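Local coordinates for protein binary enterotoxin of Clostridium perfringens component a (Clostridium perfringens, PDB 5WTZ) that acts as the actin-specific ADP-ribosylating component of a binary enterotoxin, probably transferring ADP-ribose from bound NAD+ to actin, at residues 240-245 and 283-288; 247-252 and 340-345; 259-264 and 277-282. All blocks are in the same frame, centred on the assembly; numbering follows the deposited sequence.

Interaction 1. Residues 240-245 and 283-288; sequences SNELRD and SSALKK
E242 carries this contact, reaching from the first turn of helix 240-263 to S284 and A285 near the end of helix 272-286 and to K288 in the turn that follows. Its CG stands anti to the carbonyl carbon (chi1 -73°) and the extended chain sends the carboxylate across to the other helix. Among the polar contacts, S284 OG lies 2.7 Å from E242 OE2. This bond is not settled, because N281 O is also within reach of the hydroxyl proton. E242 OE1 meets K288 NZ in a salt bridge of 3.1 Å, the lysine coming from the opposite direction; that nitrogen's position is less certain. OE1 also accepts from T239 N, consistent with one half of a capping box, with E242 third after T239. Each oxygen of this buried residue's carboxylate has a polar neighbour, firm only for T239 N at OE1. The apolar part is small: E242 CB lies 4.0 Å from A285 CB, where the CA atoms of the two residues come within 5.9 Å. Helix 220-237 flanks the site: W234 NE1 bonds to A285 O and K288 packs on W234 and E237, while L286 touches F340, just ahead of strand 341-344.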
loop_
_atom_site.group_PDB
_atom_site.type_symbol
_atom_site.label_atom_id
_atom_site.label_comp_id
_atom_site.label_asym_id
_atom_site.label_seq_id
_atom_site.Cartn_x
_atom_site.Cartn_y
_atom_site.Cartn_z
ATOM N N SER A 240 6.332 -15.455 32.559
ATOM C CA SER A 240 5.253 -16.426 32.474
ATOM C C SER A 240 3.903 -15.698 32.442
ATOM O O SER A 240 3.011 -16.097 31.697
ATOM C CB SER A 240 5.327 -17.442 33.624
ATOM O OG SER A 240 5.434 -16.828 34.894
ATOM N N ASN A 241 3.774 -14.609 33.199
ATOM C CA ASN A 241 2.538 -13.816 33.176
ATOM C C ASN A 241 2.327 -13.046 31.865
ATOM O O ASN A 241 1.192 -12.868 31.417
ATOM C CB ASN A 241 2.500 -12.836 34.352
ATOM C CG ASN A 241 2.054 -13.492 35.652
ATOM O OD1 ASN A 241 2.179 -14.702 35.824
ATOM N ND2 ASN A 241 1.527 -12.690 36.572
ATOM N N GLU A 242 3.401 -12.581 31.245
ATOM C CA GLU A 242 3.272 -11.935 29.944
ATOM C C GLU A 242 2.786 -12.946 28.916
ATOM O O GLU A 242 1.858 -12.678 28.150
ATOM C CB GLU A 242 4.598 -11.324 29.515
ATOM C CG GLU A 242 4.938 -10.074 30.310
ATOM C CD GLU A 242 6.357 -9.558 30.080
ATOM O OE1 GLU A 242 7.211 -10.287 29.528
ATOM O OE2 GLU A 242 6.612 -8.405 30.476
ATOM N N LEU A 243 3.406 -14.120 28.919
ATOM C CA LEU A 243 3.021 -15.174 27.998
ATOM C C LEU A 243 1.568 -15.568 28.222
ATOM O O LEU A 243 0.810 -15.737 27.268
ATOM C CB LEU A 243 3.934 -16.377 28.164
ATOM C CG LEU A 243 3.653 -17.580 27.272
ATOM C CD1 LEU A 243 3.773 -17.199 25.816
ATOM C CD2 LEU A 243 4.617 -18.695 27.620
ATOM N N ARG A 244 1.182 -15.696 29.485
ATOM C CA ARG A 244 -0.177 -16.090 29.836
ATOM C C ARG A 244 -1.190 -15.077 29.314
ATOM O O ARG A 244 -2.180 -15.442 28.683
ATOM C CB ARG A 244 -0.326 -16.236 31.348
ATOM C CG ARG A 244 -1.721 -16.669 31.795
ATOM C CD ARG A 244 -1.905 -16.384 33.270
ATOM N NE ARG A 244 -1.924 -14.941 33.516
ATOM C CZ ARG A 244 -1.591 -14.372 34.667
ATOM N NH1 ARG A 244 -1.197 -15.119 35.692
ATOM N NH2 ARG A 244 -1.645 -13.050 34.788
ATOM N N ASP A 245 -0.934 -13.797 29.567
ATOM C CA ASP A 245 -1.905 -12.772 29.206
ATOM C C ASP A 245 -1.934 -12.444 27.706
ATOM O O ASP A 245 -2.978 -12.062 27.193
ATOM C CB ASP A 245 -1.652 -11.515 30.043
ATOM C CG ASP A 245 -2.033 -11.728 31.497
ATOM O OD1 ASP A 245 -2.645 -12.776 31.767
ATOM O OD2 ASP A 245 -1.742 -10.876 32.365
ATOM N N SER A 283 1.044 -5.059 27.555
ATOM C CA SER A 283 1.718 -3.841 27.089
ATOM C C SER A 283 3.222 -3.897 27.399
ATOM O O SER A 283 4.031 -3.530 26.550
ATOM C CB SER A 283 1.082 -2.590 27.720
ATOM O OG SER A 283 1.698 -1.381 27.289
ATOM N N SER A 284 3.594 -4.374 28.585
ATOM C CA SER A 284 5.023 -4.517 28.908
ATOM C C SER A 284 5.670 -5.525 27.942
ATOM O O SER A 284 6.785 -5.317 27.478
ATOM C CB SER A 284 5.242 -4.931 30.376
ATOM O OG SER A 284 4.924 -6.295 30.583
ATOM N N ALA A 285 4.954 -6.586 27.601
ATOM C CA ALA A 285 5.470 -7.561 26.642
ATOM C C ALA A 285 5.760 -6.926 25.281
ATOM O O ALA A 285 6.783 -7.207 24.637
ATOM C CB ALA A 285 4.481 -8.707 26.477
ATOM N N LEU A 286 4.856 -6.060 24.838
ATOM C CA LEU A 286 4.955 -5.498 23.500
ATOM C C LEU A 286 6.057 -4.428 23.391
ATOM O O LEU A 286 6.377 -3.971 22.301
ATOM C CB LEU A 286 3.601 -4.922 23.085
ATOM C CG LEU A 286 2.481 -5.950 22.973
ATOM C CD1 LEU A 286 1.127 -5.324 22.659
ATOM C CD2 LEU A 286 2.830 -6.996 21.917
ATOM N N LYS A 287 6.653 -4.059 24.517
ATOM C CA LYS A 287 7.750 -3.096 24.537
ATOM C C LYS A 287 9.111 -3.792 24.534
ATOM O O LYS A 287 10.150 -3.131 24.537
ATOM C CB LYS A 287 7.657 -2.181 25.773
ATOM C CG LYS A 287 6.429 -1.271 25.800
ATOM C CD LYS A 287 6.413 -0.477 27.088
ATOM C CE LYS A 287 5.345 0.608 27.038
ATOM N NZ LYS A 287 3.990 0.028 27.129
ATOM N N LYS A 288 9.117 -5.122 24.531
ATOM C CA LYS A 288 10.359 -5.855 24.808
ATOM C C LYS A 288 11.246 -6.044 23.567
ATOM O O LYS A 288 12.463 -6.226 23.689
ATOM C CB LYS A 288 10.045 -7.206 25.461
ATOM C CG LYS A 288 9.560 -7.048 26.904
ATOM C CD LYS A 288 9.283 -8.359 27.597
ATOM C CE LYS A 288 10.557 -9.056 28.001
ATOM N NZ LYS A 288 10.257 -10.185 28.935
#

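Interaction 2. Residues 247-252 and 340-345; sequences NNYLGG and FISTTV. With NAD (nicotinamide-adenine-dinucleotide), chain B.
S342 OG has two partners: Y249 OH donates to it at 3.0 Å, and it is also hydrogen-bonded to E384 OE2, its stronger partner. Y249 CG is anti to the backbone N (chi1 173°), extending the ring toward the strand. The serine oxygen lies at the ring edge, near the ring plane, with Y249 CE1 3.3 Å from S342 OG. N258, which contacts the dinucleotide, hydrogen-bonds to the same phenol oxygen, placing Y249 in the second shell of the NAD site. S342-T343-T344 probably corresponds to the STS motif of arginine-specific ADP-ribosyltransferases, with threonine in the third place; in that family an Arg-Ser-Glu set frames the NAD pocket. R299 and E384 are consistent with the other two members, and R299 NH1 bonds to S342 O. Strand 341-344 runs antiparallel to 384-387. S342 O sits over one face of the nicotinamide, 3.5 Å from NAD C4N, while T343 O lies nearer its edge, 3.4 Å from NAD C5N. From the helix, L250 O accepts a 2.8 Å bond from NAD O3D. Y249 and F340 meet obliquely, their ring planes 82° apart and Y249 CE2 4.0 Å from F340 CB, while the F340 ring packs edge-to-face with H389.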
loop_
_atom_site.group_PDB
_atom_site.type_symbol
_atom_site.label_atom_id
_atom_site.label_comp_id
_atom_site.label_asym_id
_atom_site.label_seq_id
_atom_site.Cartn_x
_atom_site.Cartn_y
_atom_site.Cartn_z
ATOM N N ASN A 247 -1.419 -14.892 25.454
ATOM C CA ASN A 247 -2.208 -16.052 25.042
ATOM C C ASN A 247 -3.689 -15.897 25.379
ATOM O O ASN A 247 -4.552 -16.228 24.550
ATOM C CB ASN A 247 -1.658 -17.331 25.684
ATOM C CG ASN A 247 -0.491 -17.919 24.907
ATOM O OD1 ASN A 247 -0.435 -17.825 23.684
ATOM N ND2 ASN A 247 0.437 -18.547 25.618
ATOM N N ASN A 248 -3.986 -15.375 26.568
ATOM C CA ASN A 248 -5.371 -15.063 26.929
ATOM C C ASN A 248 -6.004 -14.067 25.936
ATOM O O ASN A 248 -7.120 -14.280 25.464
ATOM C CB ASN A 248 -5.440 -14.495 28.355
ATOM C CG ASN A 248 -6.848 -14.062 28.753
ATOM O OD1 ASN A 248 -7.305 -12.976 28.393
ATOM N ND2 ASN A 248 -7.538 -14.910 29.507
ATOM N N TYR A 249 -5.291 -12.991 25.629
ATOM C CA TYR A 249 -5.782 -11.991 24.673
ATOM C C TYR A 249 -6.072 -12.648 23.333
ATOM O O TYR A 249 -7.169 -12.505 22.765
ATOM C CB TYR A 249 -4.766 -10.852 24.505
ATOM C CG TYR A 249 -5.101 -9.853 23.400
ATOM C CD1 TYR A 249 -4.807 -10.129 22.058
ATOM C CD2 TYR A 249 -5.697 -8.633 23.701
ATOM C CE1 TYR A 249 -5.105 -9.211 21.043
ATOM C CE2 TYR A 249 -5.983 -7.698 22.689
ATOM C CZ TYR A 249 -5.687 -8.003 21.368
ATOM O OH TYR A 249 -5.982 -7.107 20.360
ATOM N N LEU A 250 -5.092 -13.396 22.835
ATOM C CA LEU A 250 -5.167 -13.931 21.489
ATOM C C LEU A 250 -6.271 -14.974 21.362
ATOM O O LEU A 250 -6.897 -15.089 20.309
ATOM C CB LEU A 250 -3.819 -14.523 21.076
ATOM C CG LEU A 250 -2.680 -13.523 20.855
ATOM C CD1 LEU A 250 -1.382 -14.297 20.665
ATOM C CD2 LEU A 250 -2.968 -12.586 19.670
ATOM N N GLY A 251 -6.523 -15.711 22.436
ATOM C CA GLY A 251 -7.510 -16.772 22.420
ATOM C C GLY A 251 -8.936 -16.307 22.647
ATOM O O GLY A 251 -9.845 -17.130 22.744
ATOM N N GLY A 252 -9.144 -14.998 22.731
ATOM C CA GLY A 252 -10.490 -14.475 22.909
ATOM C C GLY A 252 -10.650 -13.429 24.003
ATOM O O GLY A 252 -11.712 -12.806 24.127
ATOM N N PHE A 340 -5.318 -2.160 21.999
ATOM C CA PHE A 340 -4.270 -2.933 21.353
ATOM C C PHE A 340 -4.746 -3.158 19.927
ATOM O O PHE A 340 -5.951 -3.322 19.685
ATOM C CB PHE A 340 -4.002 -4.293 22.022
ATOM C CG PHE A 340 -3.474 -4.210 23.434
ATOM C CD1 PHE A 340 -2.156 -3.825 23.683
ATOM C CD2 PHE A 340 -4.283 -4.518 24.503
ATOM C CE1 PHE A 340 -1.670 -3.749 24.970
ATOM C CE2 PHE A 340 -3.800 -4.449 25.810
ATOM C CZ PHE A 340 -2.487 -4.048 26.041
ATOM N N ILE A 341 -3.810 -3.203 18.990
ATOM C CA ILE A 341 -4.162 -3.412 17.585
ATOM C C ILE A 341 -3.714 -4.790 17.078
ATOM O O ILE A 341 -2.508 -5.048 16.914
ATOM C CB ILE A 341 -3.559 -2.338 16.662
ATOM C CG1 ILE A 341 -3.671 -0.953 17.297
ATOM C CG2 ILE A 341 -4.233 -2.416 15.271
ATOM C CD1 ILE A 341 -3.032 0.153 16.442
ATOM N N SER A 342 -4.693 -5.666 16.851
ATOM C CA SER A 342 -4.467 -6.949 16.189
ATOM C C SER A 342 -4.340 -6.768 14.665
ATOM O O SER A 342 -5.293 -6.383 13.958
ATOM C CB SER A 342 -5.586 -7.944 16.521
ATOM O OG SER A 342 -5.378 -8.552 17.796
ATOM N N THR A 343 -3.148 -7.040 14.159
ATOM C CA THR A 343 -2.884 -6.920 12.721
ATOM C C THR A 343 -2.323 -8.223 12.192
ATOM O O THR A 343 -1.802 -9.035 12.948
ATOM C CB THR A 343 -1.879 -5.784 12.365
ATOM O OG1 THR A 343 -0.534 -6.221 12.612
ATOM C CG2 THR A 343 -2.162 -4.507 13.145
ATOM N N THR A 344 -2.442 -8.423 10.884
ATOM C CA THR A 344 -1.873 -9.583 10.228
ATOM C C THR A 344 -0.966 -9.101 9.103
ATOM O O THR A 344 -1.336 -8.223 8.322
ATOM C CB THR A 344 -2.976 -10.540 9.690
ATOM O OG1 THR A 344 -2.373 -11.620 8.973
ATOM C CG2 THR A 344 -3.949 -9.822 8.748
ATOM N N VAL A 345 0.230 -9.671 9.007
ATOM C CA VAL A 345 1.164 -9.213 7.996
ATOM C C VAL A 345 0.826 -9.715 6.594
ATOM O O VAL A 345 1.503 -9.343 5.625
ATOM C CB VAL A 345 2.596 -9.607 8.353
ATOM C CG1 VAL A 345 2.954 -8.973 9.696
ATOM C CG2 VAL A 345 2.757 -11.123 8.387
HETATM P PA NAD B . -10.855 -6.258 18.288
HETATM O O1A NAD B . -10.924 -6.318 19.796
HETATM O O2A NAD B . -9.831 -5.396 17.613
HETATM O O5B NAD B . -12.288 -5.819 17.693
HETATM C C5B NAD B . -13.534 -6.248 18.252
HETATM C C4B NAD B . -14.609 -5.232 17.918
HETATM O O4B NAD B . -14.255 -3.993 18.547
HETATM C C3B NAD B . -14.707 -4.974 16.417
HETATM O O3B NAD B . -16.089 -4.780 16.077
HETATM C C2B NAD B . -13.920 -3.683 16.233
HETATM O O2B NAD B . -14.384 -2.907 15.124
HETATM C C1B NAD B . -14.118 -2.964 17.562
HETATM N N9A NAD B . -12.924 -2.146 17.857
HETATM C C8A NAD B . -11.654 -2.579 17.958
HETATM N N7A NAD B . -10.814 -1.539 18.224
HETATM C C5A NAD B . -11.563 -0.431 18.269
HETATM C C6A NAD B . -11.322 1.007 18.504
HETATM N N6A NAD B . -10.070 1.460 18.738
HETATM N N1A NAD B . -12.385 1.846 18.452
HETATM C C2A NAD B . -13.633 1.401 18.226
HETATM N N3A NAD B . -13.926 0.102 18.019
HETATM C C4A NAD B . -12.945 -0.831 18.019
HETATM O O3 NAD B . -10.649 -7.767 17.786
HETATM P PN NAD B . -10.843 -8.385 16.314
HETATM O O1N NAD B . -9.793 -7.774 15.411
HETATM O O2N NAD B . -12.310 -8.324 15.962
HETATM O O5D NAD B . -10.477 -9.917 16.641
HETATM C C5D NAD B . -9.249 -10.281 17.271
HETATM C C4D NAD B . -9.037 -11.775 17.110
HETATM O O4D NAD B . -8.661 -12.058 15.761
HETATM C C3D NAD B . -7.861 -12.230 17.952
HETATM O O3D NAD B . -8.019 -13.640 18.192
HETATM C C2D NAD B . -6.675 -11.996 17.042
HETATM O O2D NAD B . -5.591 -12.880 17.349
HETATM C C1D NAD B . -7.253 -12.226 15.643
HETATM N N1N NAD B . -6.735 -11.292 14.622
HETATM C C2N NAD B . -7.557 -10.426 13.994
HETATM C C3N NAD B . -7.055 -9.548 13.027
HETATM C C7N NAD B . -7.945 -8.575 12.303
HETATM O O7N NAD B . -8.992 -8.149 12.806
HETATM N N7N NAD B . -7.557 -8.234 11.085
HETATM C C4N NAD B . -5.708 -9.565 12.685
HETATM C C5N NAD B . -4.885 -10.463 13.347
HETATM C C6N NAD B . -5.430 -11.314 14.311
#

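Interaction 3. Residues 259-264 and 277-282; sequences KYLLDG and EKISNI. With NAD (nicotinamide-adenine-dinucleotide), chain B.
L261 and I279 mark the closest backbone approach, with CA atoms 8.4 Å apart, a separation across which segments 259-264 and 277-282 meet through side chains alone. I279 is the single residue of 277-282 that makes the contact. Its CG1 is anti to the carbonyl carbon (chi1 -72°) and the chain extends onward (chi2 161°), so that the CD1 methyl reaches two neighbours on the facing helix. One is Y260: the I279 CD1 methyl sits at the edge of the ring, near its plane, 3.5 Å from Y260 CD2, and the two side chains cross at about a right angle. The phenol oxygen of Y260 is directed to another partner, E276. The other neighbour is L261, which meets I279 tip to tip, with L261 CD2 3.7 Å from I279 CD1 and 4.0 Å from I279 CG2. L261 also packs on F340. The next residue, L262, turns to the ligand instead and lays its methyls over one face of the adenine, L262 CD1 lying 3.4 Å from NAD N1A and L262 CD2 3.6 Å from NAD C2A. A little further on, G264 has positive phi (71°). With no hydrogen bond or salt bridge between the two segments, the contact is apolar packing, and its closeness depends on I279 CD1 fitting against the Y260 ring edge and the L261 branch.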
loop_
_atom_site.group_PDB
_atom_site.type_symbol
_atom_site.label_atom_id
_atom_site.label_comp_id
_atom_site.label_asym_id
_atom_site.label_seq_id
_atom_site.Cartn_x
_atom_site.Cartn_y
_atom_site.Cartn_z
ATOM N N LYS A 259 -12.410 -3.752 24.766
ATOM C CA LYS A 259 -13.603 -3.032 25.236
ATOM C C LYS A 259 -13.295 -2.107 26.421
ATOM O O LYS A 259 -13.753 -0.965 26.471
ATOM C CB LYS A 259 -14.710 -4.001 25.639
ATOM C CG LYS A 259 -15.677 -4.404 24.532
ATOM C CD LYS A 259 -16.715 -5.385 25.099
ATOM C CE LYS A 259 -17.717 -5.873 24.057
ATOM N NZ LYS A 259 -18.865 -6.559 24.735
ATOM N N TYR A 260 -12.531 -2.611 27.381
ATOM C CA TYR A 260 -12.177 -1.831 28.551
ATOM C C TYR A 260 -11.277 -0.656 28.183
ATOM O O TYR A 260 -11.455 0.456 28.677
ATOM C CB TYR A 260 -11.481 -2.702 29.583
ATOM C CG TYR A 260 -11.082 -1.919 30.802
ATOM C CD1 TYR A 260 -12.020 -1.582 31.765
ATOM C CD2 TYR A 260 -9.770 -1.488 30.976
ATOM C CE1 TYR A 260 -11.662 -0.852 32.883
ATOM C CE2 TYR A 260 -9.403 -0.756 32.086
ATOM C CZ TYR A 260 -10.354 -0.444 33.036
ATOM O OH TYR A 260 -10.000 0.285 34.141
ATOM N N LEU A 261 -10.293 -0.917 27.333
ATOM C CA LEU A 261 -9.384 0.131 26.882
ATOM C C LEU A 261 -10.137 1.221 26.122
ATOM O O LEU A 261 -9.799 2.399 26.216
ATOM C CB LEU A 261 -8.275 -0.455 26.000
ATOM C CG LEU A 261 -7.082 -1.123 26.696
ATOM C CD1 LEU A 261 -6.151 -1.767 25.693
ATOM C CD2 LEU A 261 -6.311 -0.137 27.565
ATOM N N LEU A 262 -11.172 0.831 25.388
ATOM C CA LEU A 262 -11.867 1.797 24.547
ATOM C C LEU A 262 -12.724 2.761 25.375
ATOM O O LEU A 262 -12.692 3.971 25.141
ATOM C CB LEU A 262 -12.721 1.081 23.499
ATOM C CG LEU A 262 -13.478 2.001 22.539
ATOM C CD1 LEU A 262 -12.522 2.830 21.654
ATOM C CD2 LEU A 262 -14.442 1.184 21.699
ATOM N N ASP A 263 -13.469 2.244 26.350
ATOM C CA ASP A 263 -14.368 3.098 27.130
ATOM C C ASP A 263 -14.645 2.604 28.549
ATOM O O ASP A 263 -15.649 2.975 29.156
ATOM C CB ASP A 263 -15.696 3.258 26.387
ATOM C CG ASP A 263 -16.363 1.931 26.094
ATOM O OD1 ASP A 263 -15.931 0.910 26.664
ATOM O OD2 ASP A 263 -17.315 1.906 25.289
ATOM N N GLY A 264 -13.773 1.753 29.076
ATOM C CA GLY A 264 -13.888 1.315 30.450
ATOM C C GLY A 264 -15.026 0.369 30.808
ATOM O O GLY A 264 -15.346 0.223 31.987
ATOM N N GLU A 277 -4.308 -5.584 35.136
ATOM C CA GLU A 277 -3.148 -6.473 35.237
ATOM C C GLU A 277 -2.851 -7.088 33.879
ATOM O O GLU A 277 -1.699 -7.165 33.456
ATOM C CB GLU A 277 -3.372 -7.593 36.270
ATOM C CG GLU A 277 -2.115 -8.459 36.495
ATOM C CD GLU A 277 -2.418 -9.921 36.845
ATOM O OE1 GLU A 277 -3.604 -10.269 37.032
ATOM O OE2 GLU A 277 -1.464 -10.729 36.927
ATOM N N LYS A 278 -3.900 -7.540 33.203
ATOM C CA LYS A 278 -3.727 -8.142 31.893
ATOM C C LYS A 278 -3.185 -7.117 30.904
ATOM O O LYS A 278 -2.265 -7.403 30.132
ATOM C CB LYS A 278 -5.043 -8.721 31.384
ATOM C CG LYS A 278 -5.581 -9.854 32.237
ATOM C CD LYS A 278 -6.218 -10.936 31.384
ATOM C CE LYS A 278 -7.154 -11.801 32.221
ATOM N NZ LYS A 278 -8.440 -11.087 32.489
ATOM N N ILE A 279 -3.763 -5.920 30.926
ATOM C CA ILE A 279 -3.344 -4.859 30.016
ATOM C C ILE A 279 -1.885 -4.481 30.293
ATOM O O ILE A 279 -1.098 -4.302 29.359
ATOM C CB ILE A 279 -4.265 -3.625 30.137
ATOM C CG1 ILE A 279 -5.629 -3.932 29.501
ATOM C CG2 ILE A 279 -3.636 -2.406 29.465
ATOM C CD1 ILE A 279 -6.734 -2.991 29.942
ATOM N N SER A 280 -1.539 -4.403 31.577
ATOM C CA SER A 280 -0.162 -4.168 32.017
ATOM C C SER A 280 0.811 -5.196 31.446
ATOM O O SER A 280 1.849 -4.836 30.886
ATOM C CB SER A 280 -0.077 -4.179 33.548
ATOM O OG SER A 280 -0.440 -2.920 34.080
ATOM N N ASN A 281 0.464 -6.476 31.576
ATOM C CA ASN A 281 1.352 -7.552 31.150
ATOM C C ASN A 281 1.510 -7.604 29.628
ATOM O O ASN A 281 2.630 -7.724 29.118
ATOM C CB ASN A 281 0.847 -8.896 31.710
ATOM C CG ASN A 281 1.029 -8.996 33.212
ATOM O OD1 ASN A 281 1.886 -8.321 33.783
ATOM N ND2 ASN A 281 0.239 -9.849 33.863
ATOM N N ILE A 282 0.404 -7.495 28.896
ATOM C CA ILE A 282 0.476 -7.454 27.441
ATOM C C ILE A 282 1.299 -6.238 26.983
ATOM O O ILE A 282 2.168 -6.372 26.132
ATOM C CB ILE A 282 -0.943 -7.423 26.791
ATOM C CG1 ILE A 282 -1.744 -8.664 27.210
ATOM C CG2 ILE A 282 -0.847 -7.288 25.251
ATOM C CD1 ILE A 282 -3.249 -8.506 27.081
HETATM P PA NAD B . -10.855 -6.258 18.288
HETATM O O1A NAD B . -10.924 -6.318 19.796
HETATM O O2A NAD B . -9.831 -5.396 17.613
HETATM O O5B NAD B . -12.288 -5.819 17.693
HETATM C C5B NAD B . -13.534 -6.248 18.252
HETATM C C4B NAD B . -14.609 -5.232 17.918
HETATM O O4B NAD B . -14.255 -3.993 18.547
HETATM C C3B NAD B . -14.707 -4.974 16.417
HETATM O O3B NAD B . -16.089 -4.780 16.077
HETATM C C2B NAD B . -13.920 -3.683 16.233
HETATM O O2B NAD B . -14.384 -2.907 15.124
HETATM C C1B NAD B . -14.118 -2.964 17.562
HETATM N N9A NAD B . -12.924 -2.146 17.857
HETATM C C8A NAD B . -11.654 -2.579 17.958
HETATM N N7A NAD B . -10.814 -1.539 18.224
HETATM C C5A NAD B . -11.563 -0.431 18.269
HETATM C C6A NAD B . -11.322 1.007 18.504
HETATM N N6A NAD B . -10.070 1.460 18.738
HETATM N N1A NAD B . -12.385 1.846 18.452
HETATM C C2A NAD B . -13.633 1.401 18.226
HETATM N N3A NAD B . -13.926 0.102 18.019
HETATM C C4A NAD B . -12.945 -0.831 18.019
HETATM O O3 NAD B . -10.649 -7.767 17.786
HETATM P PN NAD B . -10.843 -8.385 16.314
HETATM O O1N NAD B . -9.793 -7.774 15.411
HETATM O O2N NAD B . -12.310 -8.324 15.962
HETATM O O5D NAD B . -10.477 -9.917 16.641
HETATM C C5D NAD B . -9.249 -10.281 17.271
HETATM C C4D NAD B . -9.037 -11.775 17.110
HETATM O O4D NAD B . -8.661 -12.058 15.761
HETATM C C3D NAD B . -7.861 -12.230 17.952
HETATM O O3D NAD B . -8.019 -13.640 18.192
HETATM C C2D NAD B . -6.675 -11.996 17.042
HETATM O O2D NAD B . -5.591 -12.880 17.349
HETATM C C1D NAD B . -7.253 -12.226 15.643
HETATM N N1N NAD B . -6.735 -11.292 14.622
HETATM C C2N NAD B . -7.557 -10.426 13.994
HETATM C C3N NAD B . -7.055 -9.548 13.027
HETATM C C7N NAD B . -7.945 -8.575 12.303
HETATM O O7N NAD B . -8.992 -8.149 12.806
HETATM N N7N NAD B . -7.557 -8.234 11.085
HETATM C C4N NAD B . -5.708 -9.565 12.685
HETATM C C5N NAD B . -4.885 -10.463 13.347
HETATM C C6N NAD B . -5.430 -11.314 14.311
#

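Followed from the N terminus, helix 240-263 supplies the first segment of every contact. Interaction 1 starts at its beginning and closes a loop on the end of helix 272-286. Interaction 3 joins the last turns of the first helix to the middle of the second and is nested within that loop. Interaction 2 starts between them but closes much later, on strand 341-344; it crosses interaction 1 and encloses interaction 3. F340 links all three, touching L286 and S283 of interaction 1 and L261, I279 and I282 of interaction 3. R244–E277 and D245–N281 join interactions 1 and 3. Interactions 2 and 3 touch opposite ends of NAD, nicotinamide and adenine.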